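Local coordinates for protein predicted phosphatase, HAD family (PDB 3MC1) that is a predicted phosphatase of the haloacid dehalogenase superfamily, probably hydrolysing phosphate esters with a metal ion in its active site, at residues A[12-17]-A[165-170]. Residues are numbered along the deposited sequence; the frame is centred on the assembly and turned at random.
Sequences DGTLTD and IGDREY. With NA (sodium ion), chain C.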
loop_
_atom_site.group_PDB
_atom_site.type_symbol
_atom_site.label_atom_id
_atom_site.label_comp_id
_atom_site.label_asym_id
_atom_site.label_seq_id
_atom_site.Cartn_x
_atom_site.Cartn_y
_atom_site.Cartn_z
ATOM N N ASP A 12 0.841 2.218 2.400
ATOM C CA ASP A 12 0.603 3.629 2.103
ATOM C C ASP A 12 -0.859 3.874 1.733
ATOM O O ASP A 12 -1.403 3.191 0.877
ATOM C CB ASP A 12 1.490 4.092 0.932
ATOM C CG ASP A 12 2.977 3.953 1.223
ATOM O OD1 ASP A 12 3.418 4.369 2.319
ATOM O OD2 ASP A 12 3.706 3.432 0.353
ATOM N N GLY A 13 -1.484 4.856 2.375
ATOM C CA GLY A 13 -2.870 5.172 2.068
ATOM C C GLY A 13 -3.920 4.297 2.738
ATOM O O GLY A 13 -5.122 4.524 2.574
ATOM N N THR A 14 -3.480 3.288 3.478
ATOM C CA THR A 14 -4.404 2.398 4.167
ATOM C C THR A 14 -4.060 2.379 5.648
ATOM O O THR A 14 -4.931 2.576 6.504
ATOM C CB THR A 14 -4.327 0.965 3.609
ATOM O OG1 THR A 14 -4.784 0.958 2.252
ATOM C CG2 THR A 14 -5.204 0.031 4.429
ATOM N N LEU A 15 -2.788 2.142 5.954
ATOM C CA LEU A 15 -2.353 2.121 7.343
ATOM C C LEU A 15 -1.688 3.442 7.718
ATOM O O LEU A 15 -1.868 3.952 8.830
ATOM C CB LEU A 15 -1.382 0.962 7.577
ATOM C CG LEU A 15 -1.932 -0.457 7.402
ATOM C CD1 LEU A 15 -0.811 -1.472 7.572
ATOM C CD2 LEU A 15 -3.049 -0.703 8.421
ATOM N N THR A 16 -0.944 4.015 6.778
ATOM C CA THR A 16 -0.230 5.264 7.038
ATOM C C THR A 16 -0.498 6.355 6.000
ATOM O O THR A 16 -0.646 6.075 4.815
ATOM C CB THR A 16 1.305 5.015 7.060
ATOM O OG1 THR A 16 1.709 4.445 5.806
ATOM C CG2 THR A 16 1.672 4.047 8.160
ATOM N N ASP A 17 -0.573 7.596 6.473
ATOM C CA ASP A 17 -0.753 8.767 5.613
ATOM C C ASP A 17 0.692 9.162 5.321
ATOM O O ASP A 17 1.290 9.958 6.052
ATOM C CB ASP A 17 -1.454 9.893 6.377
ATOM C CG ASP A 17 -1.712 11.113 5.517
ATOM O OD1 ASP A 17 -1.270 11.136 4.341
ATOM O OD2 ASP A 17 -2.360 12.054 6.021
ATOM N N ILE A 165 -7.443 -5.331 1.858
ATOM C CA ILE A 165 -7.865 -3.967 2.166
ATOM C C ILE A 165 -6.886 -2.995 1.496
ATOM O O ILE A 165 -5.671 -3.089 1.713
ATOM C CB ILE A 165 -7.865 -3.688 3.699
ATOM C CG1 ILE A 165 -9.014 -4.431 4.412
ATOM C CG2 ILE A 165 -8.111 -2.201 3.939
ATOM C CD1 ILE A 165 -9.151 -5.866 4.075
ATOM N N GLY A 166 -7.414 -2.069 0.693
ATOM C CA GLY A 166 -6.566 -1.105 0.003
ATOM C C GLY A 166 -7.330 0.168 -0.337
ATOM O O GLY A 166 -8.557 0.203 -0.201
ATOM N N ASP A 167 -6.616 1.201 -0.792
ATOM C CA ASP A 167 -7.230 2.485 -1.129
ATOM C C ASP A 167 -7.255 2.813 -2.623
ATOM O O ASP A 167 -7.925 3.764 -3.039
ATOM C CB ASP A 167 -6.511 3.623 -0.373
ATOM C CG ASP A 167 -5.029 3.733 -0.732
ATOM O OD1 ASP A 167 -4.314 2.700 -0.691
ATOM O OD2 ASP A 167 -4.573 4.863 -1.049
ATOM N N ARG A 168 -6.552 2.017 -3.429
ATOM C CA ARG A 168 -6.475 2.269 -4.866
ATOM C C ARG A 168 -7.022 1.125 -5.724
ATOM O O ARG A 168 -7.187 -0.003 -5.259
ATOM C CB ARG A 168 -5.017 2.539 -5.267
ATOM C CG ARG A 168 -4.308 3.643 -4.471
ATOM C CD ARG A 168 -4.912 5.013 -4.729
ATOM N NE ARG A 168 -4.823 5.406 -6.135
ATOM C CZ ARG A 168 -3.716 5.839 -6.733
ATOM N NH1 ARG A 168 -2.581 5.947 -6.050
ATOM N NH2 ARG A 168 -3.739 6.152 -8.022
ATOM N N GLU A 169 -7.288 1.427 -6.988
ATOM C CA GLU A 169 -7.804 0.433 -7.922
ATOM C C GLU A 169 -6.809 -0.717 -8.063
ATOM O O GLU A 169 -7.198 -1.846 -8.334
ATOM C CB GLU A 169 -8.034 1.071 -9.289
ATOM C CG GLU A 169 -6.753 1.550 -9.955
ATOM C CD GLU A 169 -6.997 2.102 -11.346
ATOM O OE1 GLU A 169 -7.660 1.409 -12.151
ATOM O OE2 GLU A 169 -6.520 3.222 -11.633
ATOM N N TYR A 170 -5.526 -0.417 -7.876
ATOM C CA TYR A 170 -4.473 -1.422 -7.979
ATOM C C TYR A 170 -4.671 -2.520 -6.939
ATOM O O TYR A 170 -4.368 -3.696 -7.185
ATOM C CB TYR A 170 -3.114 -0.758 -7.786
ATOM C CG TYR A 170 -2.883 0.378 -8.754
ATOM C CD1 TYR A 170 -2.708 0.131 -10.115
ATOM C CD2 TYR A 170 -2.887 1.706 -8.320
ATOM C CE1 TYR A 170 -2.543 1.173 -11.025
ATOM C CE2 TYR A 170 -2.726 2.762 -9.223
ATOM C CZ TYR A 170 -2.555 2.487 -10.575
ATOM O OH TYR A 170 -2.402 3.517 -11.479
HETATM NA NA NA C . -2.108 2.189 -1.007
HETATM O O HOH W 1 -1.983 4.463 -1.679
HETATM O O HOH W 2 -2.260 1.236 -2.995
#
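The CA atoms of Thr-14 and Gly-166, 5.9 Å apart, are the nearest pair between the two backbones, where the loop leaving strand 6-9 turns past the end of strand 162-166. A sodium ion joins the segments: Asp-12 offers its carbonyl O at 2.2 Å and Asp-167 one carboxylate oxygen, OD1, at 2.3 Å, while Asp-10 OD2 and two waters complete the site. The other branch, OD2, accepts a hydrogen bond from one of those waters and another from Phe-189 N, which restrains the carboxylate's rotation. With CG of Asp-167 between its backbone N and carbonyl carbon (chi1 61°), the carboxylate lies against Gly-13, whose CA is 3.6 Å from OD2; the absence of a side chain on Gly-13 leaves room for that oxygen. Gly-13 O, buried without a polar partner, rests on Asp-167 CB. Thr-14 OG1 gives Asp-167 OD1 a weak, 3.5 Å hydrogen bond, and its CG2 meets Ile-165 CG2 at 3.7 Å. Asp-12 turns its own carboxylate away, to Ser-18 and Lys-111. Asp-10, Asp-12 and Thr-14 fit the DxDx(T/V) signature of HAD enzymes, whose active site lies at the C-terminal ends of the strands of a Rossmann-like parallel sheet; here strands 6-9 and 162-166 are neighbours in it, and helices 19-31 and 169-176 follow the two loops.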